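Local coordinates for malonate decarboxylase subunit alpha (Acinetobacter baumannii ATCC 17978, PDB 6MPR) that forms the alpha subunit of malonate decarboxylase and probably transfers acyl carrier protein from its acetyl thioester to malonate before decarboxylation, at the interface of chains A and B. Coordinates in Å, arbitrary orientation; residue numbers count along the deposited sequence, not the author numbering. Chains: chain A/B, Malonate decarboxylase subunit alpha.

Contact 1: the interface of chains A and B. Residues chain A 452, 455, 460-463, 465, 468; chain B 408-409, 412, 422-426.
A:Leu462 marks the tightly packed end of this patch of the two-fold symmetric interface between two alpha subunits, in which a loop after helix 450-458 of chain A meets helices 406-410 and 418-423 of chain B. Its two methyls divide the work. CD1 runs tip to tip against CD2 of B:Leu409, a pair closer than ordinary van der Waals contact at 3.5 Å, while CD2 abuts CH2 at the rim of the B:Trp408 indole, 3.6 Å away. B:Arg412, bent at chi3 (62°), brings the tip of its guanidinium to CD1 of the same leucine and uses NH1 to donate to the A:Pro461 carbonyl O at 3.0 Å, from above the carbonyl plane. A backbone-to-backbone bond runs the other way, from A:Ala463 N to B:Tyr422 O, also 3.0 Å. Nearby, B:Arg425, extended from CG to NE, stacks its guanidinium on one face of the A:Tyr468 ring (planes 10° apart, NE 3.8 Å from the centroid), a cation-pi contact, and CG2 of A:Ile465 backs the opposite face. Carbon contacts are looser at the B:Tyr422 ring, which touches CG2 of A:Ile452 and CB of A:Ala455 and has A:Leu460 O in plane at its edge. Waters link the polar atoms: one joins B:Tyr422 OH to A:Leu460 O, another B:Arg412 NH2 to A:Pro461 O. A third, 2.7 Å from A:Tyr468 OH, is hydrogen-bonded to the carbonyl O atoms of B:Tyr422 and B:Ala424.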
loop_
_atom_site.group_PDB
_atom_site.type_symbol
_atom_site.label_atom_id
_atom_site.label_comp_id
_atom_site.label_asym_id
_atom_site.label_seq_id
_atom_site.Cartn_x
_atom_site.Cartn_y
_atom_site.Cartn_z
ATOM N N ILE A 452 -11.099 16.943 -18.853
ATOM C CA ILE A 452 -10.469 18.258 -18.745
ATOM C C ILE A 452 -11.511 19.326 -18.464
ATOM O O ILE A 452 -11.356 20.137 -17.546
ATOM C CB ILE A 452 -9.671 18.594 -20.013
ATOM C CG1 ILE A 452 -8.589 17.539 -20.272
ATOM C CG2 ILE A 452 -9.085 19.984 -19.866
ATOM C CD1 ILE A 452 -8.048 17.604 -21.680
ATOM N N ALA A 455 -13.011 19.013 -14.977
ATOM C CA ALA A 455 -12.138 19.626 -13.976
ATOM C C ALA A 455 -12.365 21.131 -13.895
ATOM O O ALA A 455 -12.462 21.695 -12.797
ATOM C CB ALA A 455 -10.672 19.318 -14.291
ATOM N N LEU A 460 -11.571 21.485 -10.148
ATOM C CA LEU A 460 -10.472 20.621 -9.743
ATOM C C LEU A 460 -9.179 21.067 -10.414
ATOM O O LEU A 460 -9.203 21.529 -11.555
ATOM C CB LEU A 460 -10.745 19.171 -10.139
ATOM C CG LEU A 460 -12.061 18.572 -9.652
ATOM C CD1 LEU A 460 -12.338 17.286 -10.419
ATOM C CD2 LEU A 460 -11.952 18.304 -8.167
ATOM N N PRO A 461 -8.023 20.933 -9.755
ATOM C CA PRO A 461 -6.777 21.372 -10.402
ATOM C C PRO A 461 -6.280 20.435 -11.496
ATOM O O PRO A 461 -5.570 20.897 -12.397
ATOM C CB PRO A 461 -5.788 21.456 -9.234
ATOM C CG PRO A 461 -6.332 20.481 -8.229
ATOM C CD PRO A 461 -7.818 20.607 -8.331
ATOM N N LEU A 462 -6.621 19.150 -11.455
ATOM C CA LEU A 462 -6.189 18.187 -12.459
ATOM C C LEU A 462 -7.406 17.588 -13.149
ATOM O O LEU A 462 -8.446 17.381 -12.519
ATOM C CB LEU A 462 -5.352 17.048 -11.837
ATOM C CG LEU A 462 -3.841 17.237 -11.656
ATOM C CD1 LEU A 462 -3.547 18.270 -10.621
ATOM C CD2 LEU A 462 -3.186 15.908 -11.273
ATOM N N ALA A 463 -7.276 17.303 -14.439
ATOM C CA ALA A 463 -8.278 16.480 -15.099
ATOM C C ALA A 463 -8.373 15.152 -14.356
ATOM O O ALA A 463 -7.340 14.546 -14.069
ATOM C CB ALA A 463 -7.903 16.237 -16.560
ATOM N N ILE A 465 -8.102 11.747 -14.168
ATOM C CA ILE A 465 -7.548 10.727 -15.056
ATOM C C ILE A 465 -7.462 9.422 -14.280
ATOM O O ILE A 465 -6.813 9.370 -13.229
ATOM C CB ILE A 465 -6.153 11.126 -15.566
ATOM C CG1 ILE A 465 -6.201 12.450 -16.321
ATOM C CG2 ILE A 465 -5.547 10.010 -16.402
ATOM C CD1 ILE A 465 -7.286 12.513 -17.334
ATOM N N TYR A 468 -2.900 7.147 -16.426
ATOM C CA TYR A 468 -2.115 8.023 -17.284
ATOM C C TYR A 468 -1.479 7.244 -18.425
ATOM O O TYR A 468 -1.094 6.081 -18.284
ATOM C CB TYR A 468 -1.038 8.773 -16.490
ATOM C CG TYR A 468 -1.640 9.940 -15.722
ATOM C CD1 TYR A 468 -2.186 9.755 -14.460
ATOM C CD2 TYR A 468 -1.688 11.208 -16.281
ATOM C CE1 TYR A 468 -2.760 10.802 -13.762
ATOM C CE2 TYR A 468 -2.248 12.271 -15.582
ATOM C CZ TYR A 468 -2.786 12.053 -14.320
ATOM O OH TYR A 468 -3.360 13.071 -13.599
ATOM N N TRP B 408 2.628 18.857 -3.475
ATOM C CA TRP B 408 2.535 17.901 -4.576
ATOM C C TRP B 408 2.213 18.610 -5.887
ATOM O O TRP B 408 2.778 18.284 -6.937
ATOM C CB TRP B 408 1.463 16.863 -4.220
ATOM C CG TRP B 408 1.256 15.717 -5.190
ATOM C CD1 TRP B 408 1.922 14.542 -5.212
ATOM C CD2 TRP B 408 0.263 15.632 -6.225
ATOM N NE1 TRP B 408 1.436 13.726 -6.214
ATOM C CE2 TRP B 408 0.414 14.373 -6.849
ATOM C CE3 TRP B 408 -0.731 16.499 -6.688
ATOM C CZ2 TRP B 408 -0.393 13.959 -7.906
ATOM C CZ3 TRP B 408 -1.534 16.086 -7.741
ATOM C CH2 TRP B 408 -1.355 14.831 -8.342
ATOM N N LEU B 409 1.310 19.590 -5.845
ATOM C CA LEU B 409 0.998 20.389 -7.031
ATOM C C LEU B 409 2.171 21.257 -7.458
ATOM O O LEU B 409 2.328 21.537 -8.654
ATOM C CB LEU B 409 -0.212 21.280 -6.764
ATOM C CG LEU B 409 -1.592 20.656 -6.888
ATOM C CD1 LEU B 409 -2.655 21.713 -6.592
ATOM C CD2 LEU B 409 -1.745 20.086 -8.295
ATOM N N ARG B 412 4.291 19.913 -10.206
ATOM C CA ARG B 412 3.769 19.758 -11.558
ATOM C C ARG B 412 4.413 20.779 -12.487
ATOM O O ARG B 412 4.579 21.948 -12.133
ATOM C CB ARG B 412 2.246 19.926 -11.558
ATOM C CG ARG B 412 1.612 19.892 -12.950
ATOM C CD ARG B 412 0.080 19.874 -12.909
ATOM N NE ARG B 412 -0.496 21.068 -12.291
ATOM C CZ ARG B 412 -1.785 21.390 -12.352
ATOM N NH1 ARG B 412 -2.630 20.616 -13.021
ATOM N NH2 ARG B 412 -2.228 22.490 -11.751
ATOM N N TYR B 422 -3.775 20.710 -17.279
ATOM C CA TYR B 422 -4.771 19.819 -16.682
ATOM C C TYR B 422 -4.396 18.349 -16.846
ATOM O O TYR B 422 -4.745 17.520 -15.992
ATOM C CB TYR B 422 -6.149 20.070 -17.294
ATOM C CG TYR B 422 -6.901 21.216 -16.651
ATOM C CD1 TYR B 422 -7.253 21.166 -15.311
ATOM C CD2 TYR B 422 -7.260 22.336 -17.381
ATOM C CE1 TYR B 422 -7.949 22.200 -14.708
ATOM C CE2 TYR B 422 -7.950 23.377 -16.789
ATOM C CZ TYR B 422 -8.292 23.303 -15.447
ATOM O OH TYR B 422 -8.986 24.342 -14.851
ATOM N N LEU B 423 -3.705 17.998 -17.932
ATOM C CA LEU B 423 -3.262 16.618 -18.123
ATOM C C LEU B 423 -1.957 16.308 -17.411
ATOM O O LEU B 423 -1.547 15.141 -17.389
ATOM C CB LEU B 423 -3.106 16.305 -19.621
ATOM C CG LEU B 423 -4.412 16.411 -20.394
ATOM C CD1 LEU B 423 -4.167 16.429 -21.885
ATOM C CD2 LEU B 423 -5.330 15.267 -19.980
ATOM N N ALA B 424 -1.296 17.311 -16.838
ATOM C CA ALA B 424 -0.054 17.112 -16.116
ATOM C C ALA B 424 -0.363 16.732 -14.678
ATOM O O ALA B 424 -1.437 17.028 -14.154
ATOM C CB ALA B 424 0.809 18.377 -16.155
ATOM N N ARG B 425 0.574 16.057 -14.033
ATOM C CA ARG B 425 0.289 15.648 -12.670
ATOM C C ARG B 425 1.371 16.129 -11.719
ATOM O O ARG B 425 2.481 16.501 -12.122
ATOM C CB ARG B 425 0.104 14.139 -12.538
ATOM C CG ARG B 425 1.074 13.279 -13.304
ATOM C CD ARG B 425 0.847 11.852 -12.826
ATOM N NE ARG B 425 1.318 10.854 -13.768
ATOM C CZ ARG B 425 1.256 9.550 -13.546
ATOM N NH1 ARG B 425 0.744 9.093 -12.395
ATOM N NH2 ARG B 425 1.700 8.710 -14.472
ATOM N N GLY B 426 0.989 16.172 -10.449
ATOM C CA GLY B 426 1.904 16.511 -9.390
ATOM C C GLY B 426 2.854 15.367 -9.127
ATOM O O GLY B 426 2.813 14.312 -9.769
HETATM O O HOH W 1 -3.731 15.482 -14.656
HETATM O O HOH W 2 -9.926 23.946 -12.369
HETATM O O HOH W 3 -4.974 23.593 -13.163
#

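Contact 2: the interface of chains A and B. Residues chain A 138-141, 149, 461; chain B 403-404.
Extended backbone runs on both sides here: A:Ala139 lies in strand 136-140 with a near fully stretched conformation, and B:His403 and B:Asp404 follow one another in an extended loop. Both B side chains take the crowded first torsion, CG between the backbone N and the carbonyl carbon (85° for the histidine, 57° for the aspartate). CB of B:His403 rests on the methyl CB of A:Ala139 at 3.6 Å and beside the imidazole of A:His141, and the ring presents one face to A:Arg149. That arginine, bent at chi3, covers this face: CD lies 3.8 Å from the centroid in a CH-pi contact, and the guanidinium is tilted 17° from the imidazole, with A:Arg149 NH1 3.4 Å from B:His403 CD2. The guanidinium is held in place from its own chain, since NH1 donates to A:His141 NE2 at 2.9 Å, nearly in the plane of both groups. Such a bond leaves NE2 as acceptor, and the adjacent positive charge would be expected to disfavour protonation of either histidine. B:Asp404 crosses A:Pro461 at about a right angle, CG against CG at 3.7 Å, while its OD1 reaches A:Gly138 O through bridging waters, one of them 2.6 Å from OD1. The site thus sets the end of strand 136-140 and the last turn of helix 143-149 of one subunit against the loop that leads into helix 406-410 of the other.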
loop_
_atom_site.group_PDB
_atom_site.type_symbol
_atom_site.label_atom_id
_atom_site.label_comp_id
_atom_site.label_asym_id
_atom_site.label_seq_id
_atom_site.Cartn_x
_atom_site.Cartn_y
_atom_site.Cartn_z
ATOM N N GLY A 138 -13.208 17.582 -1.653
ATOM C CA GLY A 138 -11.803 17.638 -1.295
ATOM C C GLY A 138 -10.965 17.118 -2.442
ATOM O O GLY A 138 -10.355 17.896 -3.185
ATOM N N ALA A 139 -10.955 15.800 -2.622
ATOM C CA ALA A 139 -10.287 15.194 -3.762
ATOM C C ALA A 139 -10.895 13.828 -4.002
ATOM O O ALA A 139 -11.516 13.236 -3.109
ATOM C CB ALA A 139 -8.773 15.063 -3.545
ATOM N N ILE A 140 -10.702 13.336 -5.218
ATOM C CA ILE A 140 -11.026 11.961 -5.577
ATOM C C ILE A 140 -9.756 11.127 -5.475
ATOM O O ILE A 140 -8.707 11.524 -5.988
ATOM C CB ILE A 140 -11.613 11.876 -6.994
ATOM C CG1 ILE A 140 -12.625 13.004 -7.222
ATOM C CG2 ILE A 140 -12.243 10.510 -7.199
ATOM C CD1 ILE A 140 -13.089 13.099 -8.653
ATOM N N HIS A 141 -9.853 9.973 -4.819
ATOM C CA HIS A 141 -8.715 9.144 -4.447
ATOM C C HIS A 141 -8.838 7.761 -5.071
ATOM O O HIS A 141 -9.914 7.354 -5.493
ATOM C CB HIS A 141 -8.642 8.940 -2.909
ATOM C CG HIS A 141 -8.618 10.202 -2.102
ATOM N ND1 HIS A 141 -9.675 11.088 -2.043
ATOM C CD2 HIS A 141 -7.663 10.708 -1.284
ATOM C CE1 HIS A 141 -9.365 12.089 -1.240
ATOM N NE2 HIS A 141 -8.154 11.872 -0.753
ATOM N N ARG A 149 -4.720 8.409 4.162
ATOM C CA ARG A 149 -4.874 9.748 4.712
ATOM C C ARG A 149 -5.506 9.740 6.091
ATOM O O ARG A 149 -5.403 10.747 6.805
ATOM C CB ARG A 149 -5.706 10.604 3.757
ATOM C CG ARG A 149 -4.995 10.832 2.436
ATOM C CD ARG A 149 -5.702 11.872 1.601
ATOM N NE ARG A 149 -5.555 13.210 2.171
ATOM C CZ ARG A 149 -6.198 14.284 1.719
ATOM N NH1 ARG A 149 -7.072 14.177 0.728
ATOM N NH2 ARG A 149 -5.998 15.466 2.283
ATOM N N PRO A 461 -8.023 20.933 -9.755
ATOM C CA PRO A 461 -6.777 21.372 -10.402
ATOM C C PRO A 461 -6.280 20.435 -11.496
ATOM O O PRO A 461 -5.570 20.897 -12.397
ATOM C CB PRO A 461 -5.788 21.456 -9.234
ATOM C CG PRO A 461 -6.332 20.481 -8.229
ATOM C CD PRO A 461 -7.818 20.607 -8.331
ATOM N N HIS B 403 -4.836 12.568 -5.332
ATOM C CA HIS B 403 -5.267 13.715 -4.543
ATOM C C HIS B 403 -4.179 14.778 -4.501
ATOM O O HIS B 403 -2.987 14.466 -4.445
ATOM C CB HIS B 403 -5.686 13.296 -3.121
ATOM C CG HIS B 403 -4.563 13.201 -2.125
ATOM N ND1 HIS B 403 -3.727 12.109 -2.046
ATOM C CD2 HIS B 403 -4.188 14.031 -1.120
ATOM C CE1 HIS B 403 -2.868 12.280 -1.058
ATOM N NE2 HIS B 403 -3.124 13.441 -0.479
ATOM N N ASP B 404 -4.602 16.044 -4.519
ATOM C CA ASP B 404 -3.680 17.169 -4.540
ATOM C C ASP B 404 -3.468 17.716 -3.131
ATOM O O ASP B 404 -4.380 17.702 -2.293
ATOM C CB ASP B 404 -4.187 18.293 -5.454
ATOM C CG ASP B 404 -5.572 18.779 -5.062
ATOM O OD1 ASP B 404 -6.531 17.990 -5.179
ATOM O OD2 ASP B 404 -5.701 19.948 -4.626
HETATM O O HOH W 4 -8.948 17.986 -6.025
HETATM O O HOH W 5 -7.690 18.333 -2.267
#

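Contact 3: the interface of chains A and B. Residues chain A 396-397, 399, 467-468, 470-471; chain B 399, 402, 425.
Bending at chi3 (72°) swings the guanidinium of B:Arg399 toward A:Asp470 and A:Asp471, whose carboxylates are brought round by different first torsions: A:Asp470 CG sits in the crowded place between backbone N and carbonyl carbon (38°), A:Asp471 CG anti to the carbonyl carbon (-80°). In this malonate decarboxylase alpha subunit the two acids occupy the short 3-10 helix 469-471 and form an acidic pair that receives arginines from the partner chain. B:Arg399 NE donates to the syn lone pair of A:Asp471 OD1 at 2.9 Å, and the same oxygen also takes the backbone N-H of A:Asp397, from above the carboxylate plane, at 3.0 Å. NH2 of B:Arg399 lies 2.6 Å from A:Asp470 OD2, a salt bridge whose N-H is not aimed at the oxygen. B:Arg425 uses NH2 for both acids, 2.8 Å from A:Asp470 OD2 and 2.9 Å from A:Asp471 OD2, while its NH1 meets the carbonyl O of B:Arg399 on a lone pair. B:Arg402 NH1 donates to that carbonyl too, and its guanidinium stands almost perpendicular to the A:Tyr468 ring, the ring edge at CE1 pointing into its face. The guanidinium of B:Arg399 is sandwiched: B:Arg425 NH2 over one face, A:Arg399 NH2 over the other, 3.2 Å from B:Arg399 CZ. The like charges stacked here are presumably offset by the acids, A:Arg399 being held by its own salt bridge from NE to A:Asp397 OD2 at 2.8 Å.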
loop_
_atom_site.group_PDB
_atom_site.type_symbol
_atom_site.label_atom_id
_atom_site.label_comp_id
_atom_site.label_asym_id
_atom_site.label_seq_id
_atom_site.Cartn_x
_atom_site.Cartn_y
_atom_site.Cartn_z
ATOM N N HIS A 396 -0.906 1.591 -12.514
ATOM C CA HIS A 396 0.300 2.393 -12.630
ATOM C C HIS A 396 1.515 1.501 -12.430
ATOM O O HIS A 396 1.428 0.399 -11.880
ATOM C CB HIS A 396 0.309 3.555 -11.620
ATOM C CG HIS A 396 0.593 3.127 -10.212
ATOM N ND1 HIS A 396 -0.402 2.740 -9.340
ATOM C CD2 HIS A 396 1.756 3.026 -9.525
ATOM C CE1 HIS A 396 0.138 2.397 -8.182
ATOM N NE2 HIS A 396 1.444 2.574 -8.262
ATOM N N ASP A 397 2.650 1.985 -12.917
ATOM C CA ASP A 397 3.930 1.345 -12.683
ATOM C C ASP A 397 4.393 1.657 -11.264
ATOM O O ASP A 397 4.699 2.817 -10.957
ATOM C CB ASP A 397 4.957 1.836 -13.701
ATOM C CG ASP A 397 6.311 1.184 -13.506
ATOM O OD1 ASP A 397 6.344 0.010 -13.063
ATOM O OD2 ASP A 397 7.332 1.842 -13.793
ATOM N N ARG A 399 6.698 2.486 -8.683
ATOM C CA ARG A 399 8.101 2.875 -8.736
ATOM C C ARG A 399 8.849 2.580 -7.438
ATOM O O ARG A 399 10.064 2.809 -7.380
ATOM C CB ARG A 399 8.209 4.362 -9.117
ATOM C CG ARG A 399 7.662 4.683 -10.528
ATOM C CD ARG A 399 8.634 4.244 -11.644
ATOM N NE ARG A 399 8.092 4.403 -13.002
ATOM C CZ ARG A 399 8.168 5.521 -13.715
ATOM N NH1 ARG A 399 8.758 6.595 -13.211
ATOM N NH2 ARG A 399 7.657 5.566 -14.937
ATOM N N ILE A 467 -6.123 6.410 -15.541
ATOM C CA ILE A 467 -4.834 5.795 -15.836
ATOM C C ILE A 467 -4.103 6.711 -16.803
ATOM O O ILE A 467 -4.630 7.019 -17.881
ATOM C CB ILE A 467 -4.990 4.394 -16.444
ATOM C CG1 ILE A 467 -5.550 3.410 -15.407
ATOM C CG2 ILE A 467 -3.649 3.844 -16.904
ATOM C CD1 ILE A 467 -5.879 2.071 -16.014
ATOM N N TYR A 468 -2.900 7.147 -16.426
ATOM C CA TYR A 468 -2.115 8.023 -17.284
ATOM C C TYR A 468 -1.479 7.244 -18.425
ATOM O O TYR A 468 -1.094 6.081 -18.284
ATOM C CB TYR A 468 -1.038 8.773 -16.490
ATOM C CG TYR A 468 -1.640 9.940 -15.722
ATOM C CD1 TYR A 468 -2.186 9.755 -14.460
ATOM C CD2 TYR A 468 -1.688 11.208 -16.281
ATOM C CE1 TYR A 468 -2.760 10.802 -13.762
ATOM C CE2 TYR A 468 -2.248 12.271 -15.582
ATOM C CZ TYR A 468 -2.786 12.053 -14.320
ATOM O OH TYR A 468 -3.360 13.071 -13.599
ATOM N N ASP A 470 1.351 7.314 -19.814
ATOM C CA ASP A 470 2.699 6.801 -19.610
ATOM C C ASP A 470 2.735 5.558 -18.722
ATOM O O ASP A 470 3.780 4.901 -18.668
ATOM C CB ASP A 470 3.586 7.906 -19.031
ATOM C CG ASP A 470 2.845 8.792 -18.020
ATOM O OD1 ASP A 470 1.930 9.567 -18.413
ATOM O OD2 ASP A 470 3.169 8.700 -16.817
ATOM N N ASP A 471 1.632 5.212 -18.048
ATOM C CA ASP A 471 1.548 3.977 -17.269
ATOM C C ASP A 471 1.014 2.799 -18.061
ATOM O O ASP A 471 1.065 1.662 -17.571
ATOM C CB ASP A 471 0.668 4.192 -16.032
ATOM C CG ASP A 471 1.414 4.886 -14.929
ATOM O OD1 ASP A 471 2.552 4.455 -14.630
ATOM O OD2 ASP A 471 0.894 5.879 -14.389
ATOM N N ARG B 399 2.696 6.801 -8.543
ATOM C CA ARG B 399 1.948 7.100 -9.755
ATOM C C ARG B 399 0.499 6.632 -9.715
ATOM O O ARG B 399 -0.230 6.857 -10.685
ATOM C CB ARG B 399 2.673 6.499 -10.948
ATOM C CG ARG B 399 3.937 7.261 -11.207
ATOM C CD ARG B 399 4.869 6.393 -11.976
ATOM N NE ARG B 399 4.438 6.202 -13.350
ATOM C CZ ARG B 399 4.799 6.990 -14.350
ATOM N NH1 ARG B 399 5.598 8.031 -14.121
ATOM N NH2 ARG B 399 4.365 6.726 -15.573
ATOM N N ARG B 402 -3.737 10.383 -6.743
ATOM C CA ARG B 402 -4.528 11.365 -7.473
ATOM C C ARG B 402 -4.902 12.602 -6.667
ATOM O O ARG B 402 -5.273 13.615 -7.284
ATOM C CB ARG B 402 -5.821 10.725 -8.002
ATOM C CG ARG B 402 -5.612 9.526 -8.953
ATOM C CD ARG B 402 -5.013 9.961 -10.283
ATOM N NE ARG B 402 -4.862 8.855 -11.228
ATOM C CZ ARG B 402 -3.727 8.179 -11.399
ATOM N NH1 ARG B 402 -2.650 8.506 -10.696
ATOM N NH2 ARG B 402 -3.661 7.196 -12.286
ATOM N N ARG B 425 0.574 16.057 -14.033
ATOM C CA ARG B 425 0.289 15.648 -12.670
ATOM C C ARG B 425 1.371 16.129 -11.719
ATOM O O ARG B 425 2.481 16.501 -12.122
ATOM C CB ARG B 425 0.104 14.139 -12.538
ATOM C CG ARG B 425 1.074 13.279 -13.304
ATOM C CD ARG B 425 0.847 11.852 -12.826
ATOM N NE ARG B 425 1.318 10.854 -13.768
ATOM C CZ ARG B 425 1.256 9.550 -13.546
ATOM N NH1 ARG B 425 0.744 9.093 -12.395
ATOM N NH2 ARG B 425 1.700 8.710 -14.472
HETATM O O HOH W 6 4.769 4.718 -8.758
HETATM O O HOH W 7 -1.791 5.797 -13.982
HETATM O O HOH W 8 2.171 11.626 -16.388
#

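Contact 4: the interface of chains A and B. Residues chain A 338-341, 347; chain B 155, 187, 189-191.
Apolar packing dominates this outlying patch of the dimer interface, where the loop holding A:Phe339 to A:Gly341 meets the residues that follow helix 181-189 of chain B. B:Phe190 is the centre: its ring receives the aliphatic stem of A:Arg347 over one face, with CG 3.8 Å from the centroid in a CH-pi contact and A:Arg347 CB 3.4 Å from B:Phe190 CD2. Bent at chi2 (94°), the arginine carries its guanidinium on past the ring, the two planes 15° apart. CA of A:Gly341 meets CD2 of the same B:Phe190 ring at 3.4 Å. A:Phe339 reaches the other way, its CZ tip to tip with CD1 of B:Ile155 at 3.8 Å, and CE2 lies beside CB of B:Ser191.

Polar contacts are sparser. A:Thr340 N gives a weak, bent bond to the B:Phe190 carbonyl O at 2.9 Å. A water reinforces it, touching A:Phe338 O, the A:Thr340 amide and hydroxyl, and B:Phe190 O. The carbonyl O of B:Pro187 lies in the plane of the A:Phe339 ring, at its edge, 3.6 Å from CE2. That same B:Pro187 oxygen accepts the hydroxyl OG of B:Ser191 on a lone pair, in the carbonyl plane, at 2.6 Å.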
loop_
_atom_site.group_PDB
_atom_site.type_symbol
_atom_site.label_atom_id
_atom_site.label_comp_id
_atom_site.label_asym_id
_atom_site.label_seq_id
_atom_site.Cartn_x
_atom_site.Cartn_y
_atom_site.Cartn_z
ATOM N N PHE A 338 -8.630 -20.141 -1.846
ATOM C CA PHE A 338 -9.019 -18.875 -1.230
ATOM C C PHE A 338 -8.443 -18.746 0.178
ATOM O O PHE A 338 -7.941 -19.710 0.762
ATOM C CB PHE A 338 -10.554 -18.748 -1.191
ATOM C CG PHE A 338 -11.195 -18.673 -2.563
ATOM C CD1 PHE A 338 -11.274 -17.462 -3.234
ATOM C CD2 PHE A 338 -11.691 -19.811 -3.174
ATOM C CE1 PHE A 338 -11.839 -17.373 -4.495
ATOM C CE2 PHE A 338 -12.264 -19.740 -4.458
ATOM C CZ PHE A 338 -12.332 -18.514 -5.112
ATOM N N PHE A 339 -8.528 -17.529 0.732
ATOM C CA PHE A 339 -8.105 -17.274 2.105
ATOM C C PHE A 339 -9.335 -17.372 3.009
ATOM O O PHE A 339 -10.233 -16.528 2.946
ATOM C CB PHE A 339 -7.420 -15.909 2.219
ATOM C CG PHE A 339 -6.036 -15.878 1.599
ATOM C CD1 PHE A 339 -5.882 -15.720 0.225
ATOM C CD2 PHE A 339 -4.897 -16.045 2.387
ATOM C CE1 PHE A 339 -4.610 -15.707 -0.360
ATOM C CE2 PHE A 339 -3.617 -16.020 1.813
ATOM C CZ PHE A 339 -3.481 -15.848 0.432
ATOM N N THR A 340 -9.375 -18.400 3.849
ATOM C CA THR A 340 -10.542 -18.679 4.675
ATOM C C THR A 340 -10.098 -18.857 6.117
ATOM O O THR A 340 -8.979 -19.307 6.388
ATOM C CB THR A 340 -11.283 -19.939 4.210
ATOM O OG1 THR A 340 -10.426 -21.074 4.339
ATOM C CG2 THR A 340 -11.756 -19.789 2.759
ATOM N N GLY A 341 -10.971 -18.474 7.042
ATOM C CA GLY A 341 -10.655 -18.618 8.442
ATOM C C GLY A 341 -10.804 -20.042 8.914
ATOM O O GLY A 341 -11.363 -20.903 8.230
ATOM N N ARG A 347 -12.055 -14.539 4.259
ATOM C CA ARG A 347 -11.609 -13.278 4.864
ATOM C C ARG A 347 -11.115 -12.392 3.724
ATOM O O ARG A 347 -9.997 -12.566 3.225
ATOM C CB ARG A 347 -10.516 -13.515 5.913
ATOM C CG ARG A 347 -9.651 -12.325 6.278
ATOM C CD ARG A 347 -10.137 -11.528 7.504
ATOM N NE ARG A 347 -9.168 -10.471 7.820
ATOM C CZ ARG A 347 -9.289 -9.565 8.791
ATOM N NH1 ARG A 347 -10.356 -9.556 9.597
ATOM N NH2 ARG A 347 -8.333 -8.658 8.952
ATOM N N ILE B 155 3.119 -17.114 -0.135
ATOM C CA ILE B 155 2.116 -17.356 0.897
ATOM C C ILE B 155 2.793 -18.163 1.997
ATOM O O ILE B 155 3.358 -19.228 1.718
ATOM C CB ILE B 155 0.885 -18.076 0.320
ATOM C CG1 ILE B 155 0.232 -17.219 -0.774
ATOM C CG2 ILE B 155 -0.130 -18.336 1.409
ATOM C CD1 ILE B 155 -0.933 -17.913 -1.472
ATOM N N PRO B 187 -1.897 -13.364 6.564
ATOM C CA PRO B 187 -1.835 -14.286 5.410
ATOM C C PRO B 187 -1.724 -15.750 5.800
ATOM O O PRO B 187 -2.293 -16.608 5.109
ATOM C CB PRO B 187 -0.596 -13.799 4.645
ATOM C CG PRO B 187 -0.580 -12.322 4.925
ATOM C CD PRO B 187 -0.965 -12.234 6.394
ATOM N N ALA B 189 -2.724 -17.022 8.867
ATOM C CA ALA B 189 -3.895 -17.361 9.662
ATOM C C ALA B 189 -5.064 -17.750 8.788
ATOM O O ALA B 189 -5.936 -18.509 9.225
ATOM C CB ALA B 189 -4.290 -16.171 10.534
ATOM N N PHE B 190 -5.101 -17.252 7.552
ATOM C CA PHE B 190 -6.224 -17.528 6.668
ATOM C C PHE B 190 -5.834 -18.390 5.470
ATOM O O PHE B 190 -6.551 -18.415 4.473
ATOM C CB PHE B 190 -6.882 -16.211 6.250
ATOM C CG PHE B 190 -7.540 -15.520 7.408
ATOM C CD1 PHE B 190 -6.817 -14.682 8.240
ATOM C CD2 PHE B 190 -8.855 -15.799 7.729
ATOM C CE1 PHE B 190 -7.406 -14.107 9.352
ATOM C CE2 PHE B 190 -9.461 -15.217 8.831
ATOM C CZ PHE B 190 -8.740 -14.381 9.646
ATOM N N SER B 191 -4.730 -19.136 5.561
ATOM C CA SER B 191 -4.382 -20.083 4.507
ATOM C C SER B 191 -3.900 -21.409 5.091
ATOM O O SER B 191 -3.152 -22.135 4.425
ATOM C CB SER B 191 -3.311 -19.504 3.584
ATOM O OG SER B 191 -2.163 -19.123 4.331
HETATM O O HOH W 9 -7.753 -21.112 3.196
#

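Contacts 1, 2 and 3 form one continuous region: measured between the centres of their C-alpha atoms, contacts 1 and 2 lie about 10 Å apart, contacts 1 and 3 about 12 Å, and contacts 2 and 3 about 15 Å. A:Pro461 belongs to both contacts 1 and 2, whereas A:Tyr468 and B:Arg425 tie contact 1 to contact 3. Contact 4 stands apart, its centre about 31 to 39 Å from those of the others, and draws on different segments. Two-fold symmetry repeats every contact with the chains exchanged, so the subunits are held at several well-separated places, if this dimer is the biological one.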